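Local coordinates for protection of telomeres protein poz1 (Schizosaccharomyces pombe, PDB 5WE0) that binds telomeric DNA and negatively regulates telomerase and telomere length in fission yeast, at residues A[226-231]-A[235-240]; A[160-165]-A[194-199]. One frame throughout, in Å; residues are numbered along the deposited sequence.

Contact 1 of 2, residues A[226-231]-A[235-240]; sequences QLEVFC and FKQREI
Glu-228 carries its CG anti to the backbone N (chi1 176°) and stays extended at chi2, which sends its carboxylate off the last turn of helix 209-230 into segment 235-240. There OE1 accepts two backbone hydrogen bonds. Phe-235 N donates at 2.9 Å to Glu-228 OE1 from the anti side, and Gln-237 N donates at 2.9 Å to the same Glu-228 OE1 from the syn side. The two donors approach from opposite faces of the carboxylate plane, each 24° out of it, so a single oxygen grips the turn at two points. Lys-236 N lies 3.2 Å from Glu-228 OE1, but its angle is too poor for a bond. Gln-237 holds the N-cap position of helix 238-241; its chain bends back at chi2 (-57°) and NE2 donates to Phe-235 O at 2.9 Å, almost within its own amide plane, a bond within the segment that links the side chain of Gln-237 to the backbone of Phe-235. Asp-234 OD1, which accepts from Lys-236 N, comes close to Glu-228 OE1, a like-charge approach that may raise the carboxylate's proton affinity, against which the two N-H donors to OE1 would work. Beside these bonds lies a small apolar contact, Leu-227 CD1 meeting Phe-235 CE2 at 3.6 Å. The connection between helix 209-230 and the short helix 238-241 is thus held by side-chain-to-backbone hydrogen bonds. Gln-237 NE2 also donates to Glu-21 O, while Phe-235 packs back on Lys-224 of helix 209-230. On helix 93-115, Cys-113 forms a disulfide with Cys-231 and touches Leu-227 and Phe-230.

Contact 2 of 2, residues A[160-165]-A[194-199]; sequences EPIDHI and RKRLIY
Arg-196 NH2 donates to Glu-160 OE1 at 3.1 Å in a nearly straight salt-bridge hydrogen bond (N-H...O 173°). The oxygen sits at the guanidinium edge, almost in its plane, and is met on its anti side; the carboxylate itself is turned 34° from the guanidinium. Glu-160 reaches this position through a bend at chi2 (74°), and its other oxygen, OE2, forms a salt bridge with Lys-192. The rest of the guanidinium is engaged by backbone carbonyls: NE donates to Leu-157 O and NH1 to His-191 O. One arginine of helix 193-206 thereby ties together the end of helix 130-157, the linker that follows it and the residues just before its own helix, within an all-helical fold. That linker includes a cis peptide bond before Pro-161 and an inverse gamma turn centred on Asp-163, the N-cap residue of helix 164-174. Ile-162 points toward helix 193-206 and lays its side chain over one guanidinium face, CD1 lying 3.4 Å from Arg-196 NE and CG1 3.6 Å from Arg-196 CZ. Its other branch, CG2, rests 3.7 Å above the ring plane of His-164, over the ring centre, while His-164 NE2 is hydrogen-bonded to Ser-189 OG.

Contact 1 and contact 2 do not touch: their centres lie 44 Å apart, on opposite sides of the chain's centre, and their nearest atoms are about 30 Å apart. Along the sequence they stand in series, 160-165 with 194-199 being complete before 226-231 with 235-240 begins. Their connection is through consecutive helices, since 193-206 supplies one half of contact 2 and the next, 209-230, ends in contact 1. In each a glutamate carboxylate bridges helix and loop, but in contact 1 the glutamate is on the helix, in contact 2 on the loop.

Contact 1 of 2, residues A[226-231]-A[235-240]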
loop_
_atom_site.group_PDB
_atom_site.type_symbol
_atom_site.label_atom_id
_atom_site.label_comp_id
_atom_site.label_asym_id
_atom_site.label_seq_id
_atom_site.Cartn_x
_atom_site.Cartn_y
_atom_site.Cartn_z
ATOM N N GLN A 226 -16.626 -3.144 -2.931
ATOM C CA GLN A 226 -16.825 -4.159 -3.977
ATOM C C GLN A 226 -16.668 -5.570 -3.434
ATOM O O GLN A 226 -17.402 -6.486 -3.830
ATOM C CB GLN A 226 -15.824 -4.010 -5.133
ATOM C CG GLN A 226 -15.754 -2.667 -5.748
ATOM C CD GLN A 226 -14.653 -2.522 -6.824
ATOM O OE1 GLN A 226 -14.184 -3.487 -7.436
ATOM N NE2 GLN A 226 -14.219 -1.304 -7.010
ATOM N N LEU A 227 -15.653 -5.788 -2.613
ATOM C CA LEU A 227 -15.418 -7.128 -2.088
ATOM C C LEU A 227 -16.581 -7.596 -1.224
ATOM O O LEU A 227 -16.991 -8.754 -1.312
ATOM C CB LEU A 227 -14.115 -7.144 -1.293
ATOM C CG LEU A 227 -12.844 -6.951 -2.126
ATOM C CD1 LEU A 227 -11.654 -6.835 -1.204
ATOM C CD2 LEU A 227 -12.624 -8.101 -3.106
ATOM N N GLU A 228 -17.162 -6.696 -0.425
ATOM C CA GLU A 228 -18.267 -7.088 0.446
ATOM C C GLU A 228 -19.537 -7.318 -0.364
ATOM O O GLU A 228 -20.204 -8.348 -0.216
ATOM C CB GLU A 228 -18.506 -6.029 1.521
ATOM C CG GLU A 228 -19.725 -6.325 2.408
ATOM C CD GLU A 228 -19.760 -5.497 3.690
ATOM O OE1 GLU A 228 -18.688 -5.251 4.298
ATOM O OE2 GLU A 228 -20.863 -5.058 4.074
ATOM N N VAL A 229 -19.846 -6.389 -1.269
ATOM C CA VAL A 229 -21.093 -6.435 -2.018
ATOM C C VAL A 229 -21.083 -7.607 -3.001
ATOM O O VAL A 229 -22.050 -8.366 -3.081
ATOM C CB VAL A 229 -21.325 -5.085 -2.722
ATOM C CG1 VAL A 229 -22.496 -5.157 -3.679
ATOM C CG2 VAL A 229 -21.543 -3.977 -1.697
ATOM N N PHE A 230 -19.976 -7.808 -3.726
ATOM C CA PHE A 230 -19.951 -8.793 -4.808
ATOM C C PHE A 230 -19.347 -10.145 -4.446
ATOM O O PHE A 230 -19.637 -11.131 -5.131
ATOM C CB PHE A 230 -19.185 -8.228 -6.015
ATOM C CG PHE A 230 -19.879 -7.075 -6.662
ATOM C CD1 PHE A 230 -21.017 -7.284 -7.434
ATOM C CD2 PHE A 230 -19.426 -5.781 -6.475
ATOM C CE1 PHE A 230 -21.672 -6.222 -8.021
ATOM C CE2 PHE A 230 -20.077 -4.711 -7.063
ATOM C CZ PHE A 230 -21.202 -4.933 -7.835
ATOM N N CYS A 231 -18.483 -10.225 -3.446
ATOM C CA CYS A 231 -17.961 -11.499 -2.960
ATOM C C CYS A 231 -18.286 -11.695 -1.476
ATOM O O CYS A 231 -19.022 -10.910 -0.864
ATOM C CB CYS A 231 -16.470 -11.603 -3.294
ATOM S SG CYS A 231 -16.151 -11.461 -5.124
ATOM N N PHE A 235 -16.208 -6.388 5.280
ATOM C CA PHE A 235 -15.329 -5.267 5.571
ATOM C C PHE A 235 -16.091 -4.180 6.299
ATOM O O PHE A 235 -15.772 -2.994 6.174
ATOM C CB PHE A 235 -14.686 -4.724 4.294
ATOM C CG PHE A 235 -13.485 -5.522 3.840
ATOM C CD1 PHE A 235 -12.255 -5.377 4.486
ATOM C CD2 PHE A 235 -13.575 -6.394 2.761
ATOM C CE1 PHE A 235 -11.160 -6.103 4.092
ATOM C CE2 PHE A 235 -12.465 -7.137 2.336
ATOM C CZ PHE A 235 -11.264 -7.005 3.006
ATOM N N LYS A 236 -17.142 -4.589 7.013
ATOM C CA LYS A 236 -17.946 -3.700 7.844
ATOM C C LYS A 236 -18.454 -2.514 7.032
ATOM O O LYS A 236 -18.547 -1.386 7.520
ATOM C CB LYS A 236 -17.158 -3.252 9.081
ATOM C CG LYS A 236 -16.826 -4.424 10.001
ATOM C CD LYS A 236 -15.736 -4.138 11.031
ATOM C CE LYS A 236 -15.512 -5.400 11.907
ATOM N NZ LYS A 236 -14.447 -5.272 12.962
ATOM N N GLN A 237 -18.819 -2.787 5.780
ATOM C CA GLN A 237 -19.330 -1.771 4.871
ATOM C C GLN A 237 -20.853 -1.749 4.830
ATOM O O GLN A 237 -21.419 -1.088 3.954
ATOM C CB GLN A 237 -18.788 -1.990 3.448
ATOM C CG GLN A 237 -17.298 -1.851 3.282
ATOM C CD GLN A 237 -16.814 -0.488 3.731
ATOM O OE1 GLN A 237 -17.144 0.538 3.134
ATOM N NE2 GLN A 237 -16.042 -0.468 4.801
ATOM N N ARG A 238 -21.521 -2.437 5.766
ATOM C CA ARG A 238 -22.980 -2.559 5.725
ATOM C C ARG A 238 -23.665 -1.193 5.720
ATOM O O ARG A 238 -24.585 -0.955 4.930
ATOM C CB ARG A 238 -23.472 -3.427 6.892
ATOM C CG ARG A 238 -23.260 -2.846 8.294
ATOM C CD ARG A 238 -24.254 -3.415 9.307
ATOM N NE ARG A 238 -24.515 -2.487 10.411
ATOM C CZ ARG A 238 -25.346 -1.446 10.352
ATOM N NH1 ARG A 238 -25.999 -1.166 9.230
ATOM N NH2 ARG A 238 -25.512 -0.669 11.418
ATOM N N GLU A 239 -23.211 -0.267 6.570
ATOM C CA GLU A 239 -23.837 1.051 6.633
ATOM C C GLU A 239 -23.594 1.891 5.382
ATOM O O GLU A 239 -24.318 2.868 5.165
ATOM C CB GLU A 239 -23.320 1.821 7.850
ATOM C CG GLU A 239 -24.231 2.957 8.332
ATOM C CD GLU A 239 -25.212 2.544 9.416
ATOM O OE1 GLU A 239 -25.020 1.458 9.999
ATOM O OE2 GLU A 239 -26.162 3.319 9.703
ATOM N N ILE A 240 -22.599 1.547 4.565
ATOM C CA ILE A 240 -22.360 2.248 3.303
ATOM C C ILE A 240 -23.137 1.628 2.139
ATOM O O ILE A 240 -23.694 2.352 1.309
ATOM C CB ILE A 240 -20.839 2.287 3.014
ATOM C CG1 ILE A 240 -20.118 3.199 4.012
ATOM C CG2 ILE A 240 -20.555 2.736 1.589
ATOM C CD1 ILE A 240 -19.026 2.515 4.823
#

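Contact 2 of 2, residues A[160-165]-A[194-199]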
loop_
_atom_site.group_PDB
_atom_site.type_symbol
_atom_site.label_atom_id
_atom_site.label_comp_id
_atom_site.label_asym_id
_atom_site.label_seq_id
_atom_site.Cartn_x
_atom_site.Cartn_y
_atom_site.Cartn_z
ATOM N N GLU A 160 21.700 13.526 -0.494
ATOM C CA GLU A 160 23.020 13.877 -1.031
ATOM C C GLU A 160 24.135 13.195 -0.224
ATOM O O GLU A 160 24.329 13.470 0.962
ATOM C CB GLU A 160 23.219 15.395 -1.054
ATOM C CG GLU A 160 24.635 15.808 -1.417
ATOM C CD GLU A 160 24.958 15.632 -2.889
ATOM O OE1 GLU A 160 24.154 15.029 -3.642
ATOM O OE2 GLU A 160 26.048 16.085 -3.294
ATOM N N PRO A 161 24.848 12.261 -0.859
ATOM C CA PRO A 161 24.680 11.837 -2.257
ATOM C C PRO A 161 23.453 10.923 -2.496
ATOM O O PRO A 161 22.882 10.376 -1.538
ATOM C CB PRO A 161 25.973 11.074 -2.534
ATOM C CG PRO A 161 26.299 10.450 -1.206
ATOM C CD PRO A 161 25.874 11.464 -0.160
ATOM N N ILE A 162 23.058 10.805 -3.767
ATOM C CA ILE A 162 21.960 9.936 -4.166
ATOM C C ILE A 162 22.391 8.482 -4.071
ATOM O O ILE A 162 23.515 8.123 -4.446
ATOM C CB ILE A 162 21.509 10.262 -5.599
ATOM C CG1 ILE A 162 20.771 11.585 -5.638
ATOM C CG2 ILE A 162 20.607 9.149 -6.172
ATOM C CD1 ILE A 162 20.106 11.840 -6.970
ATOM N N ASP A 163 21.481 7.630 -3.597
ATOM C CA ASP A 163 21.667 6.181 -3.620
ATOM C C ASP A 163 21.240 5.660 -4.993
ATOM O O ASP A 163 20.112 5.194 -5.190
ATOM C CB ASP A 163 20.874 5.566 -2.476
ATOM C CG ASP A 163 20.968 4.068 -2.424
ATOM O OD1 ASP A 163 21.518 3.449 -3.362
ATOM O OD2 ASP A 163 20.481 3.506 -1.414
ATOM N N HIS A 164 22.176 5.706 -5.951
ATOM C CA HIS A 164 21.835 5.451 -7.351
ATOM C C HIS A 164 21.464 4.002 -7.595
ATOM O O HIS A 164 20.676 3.712 -8.502
ATOM C CB HIS A 164 22.976 5.851 -8.281
ATOM C CG HIS A 164 22.918 7.279 -8.708
ATOM N ND1 HIS A 164 23.791 8.236 -8.233
ATOM C CD2 HIS A 164 22.077 7.921 -9.554
ATOM C CE1 HIS A 164 23.495 9.404 -8.775
ATOM N NE2 HIS A 164 22.455 9.241 -9.578
ATOM N N ILE A 165 22.055 3.080 -6.837
ATOM C CA ILE A 165 21.793 1.663 -7.055
ATOM C C ILE A 165 20.343 1.325 -6.714
ATOM O O ILE A 165 19.614 0.735 -7.524
ATOM C CB ILE A 165 22.788 0.825 -6.235
ATOM C CG1 ILE A 165 24.180 0.905 -6.885
ATOM C CG2 ILE A 165 22.278 -0.621 -6.089
ATOM C CD1 ILE A 165 25.304 0.425 -6.014
ATOM N N ARG A 194 21.254 21.304 -5.462
ATOM C CA ARG A 194 20.398 22.490 -5.432
ATOM C C ARG A 194 19.380 22.472 -6.572
ATOM O O ARG A 194 18.237 22.918 -6.402
ATOM C CB ARG A 194 21.237 23.765 -5.509
ATOM C CG ARG A 194 21.872 24.169 -4.209
ATOM C CD ARG A 194 22.852 25.308 -4.411
ATOM N NE ARG A 194 23.469 25.695 -3.144
ATOM C CZ ARG A 194 24.491 25.052 -2.588
ATOM N NH1 ARG A 194 25.009 23.990 -3.206
ATOM N NH2 ARG A 194 25.000 25.475 -1.429
ATOM N N LYS A 195 19.771 21.963 -7.744
ATOM C CA LYS A 195 18.823 21.919 -8.846
ATOM C C LYS A 195 17.794 20.810 -8.643
ATOM O O LYS A 195 16.601 21.024 -8.878
ATOM C CB LYS A 195 19.555 21.757 -10.177
ATOM C CG LYS A 195 19.887 23.094 -10.825
ATOM C CD LYS A 195 20.308 22.934 -12.280
ATOM C CE LYS A 195 21.187 24.103 -12.715
ATOM N NZ LYS A 195 22.438 23.638 -13.392
ATOM N N ARG A 196 18.233 19.624 -8.206
ATOM C CA ARG A 196 17.288 18.571 -7.864
ATOM C C ARG A 196 16.251 19.071 -6.878
ATOM O O ARG A 196 15.057 18.790 -7.028
ATOM C CB ARG A 196 18.014 17.355 -7.276
ATOM C CG ARG A 196 19.081 16.806 -8.156
ATOM C CD ARG A 196 19.382 15.386 -7.812
ATOM N NE ARG A 196 19.748 15.179 -6.420
ATOM C CZ ARG A 196 21.005 15.140 -5.996
ATOM N NH1 ARG A 196 21.987 15.323 -6.865
ATOM N NH2 ARG A 196 21.286 14.923 -4.718
ATOM N N LEU A 197 16.685 19.831 -5.869
ATOM C CA LEU A 197 15.762 20.267 -4.827
ATOM C C LEU A 197 14.769 21.301 -5.352
ATOM O O LEU A 197 13.590 21.267 -4.986
ATOM C CB LEU A 197 16.544 20.813 -3.630
ATOM C CG LEU A 197 17.351 19.789 -2.809
ATOM C CD1 LEU A 197 18.102 20.483 -1.714
ATOM C CD2 LEU A 197 16.479 18.700 -2.195
ATOM N N ILE A 198 15.214 22.205 -6.229
ATOM C CA ILE A 198 14.300 23.176 -6.829
ATOM C C ILE A 198 13.249 22.449 -7.659
ATOM O O ILE A 198 12.051 22.750 -7.589
ATOM C CB ILE A 198 15.069 24.202 -7.685
ATOM C CG1 ILE A 198 15.831 25.197 -6.812
ATOM C CG2 ILE A 198 14.121 24.944 -8.631
ATOM C CD1 ILE A 198 16.716 26.135 -7.607
ATOM N N TYR A 199 13.692 21.477 -8.458
ATOM C CA TYR A 199 12.777 20.740 -9.315
ATOM C C TYR A 199 11.816 19.888 -8.491
ATOM O O TYR A 199 10.623 19.814 -8.798
ATOM C CB TYR A 199 13.578 19.857 -10.274
ATOM C CG TYR A 199 12.765 18.709 -10.849
ATOM C CD1 TYR A 199 12.548 17.538 -10.100
ATOM C CD2 TYR A 199 12.239 18.772 -12.139
ATOM C CE1 TYR A 199 11.793 16.516 -10.587
ATOM C CE2 TYR A 199 11.501 17.719 -12.646
ATOM C CZ TYR A 199 11.294 16.601 -11.862
ATOM O OH TYR A 199 10.569 15.554 -12.346
#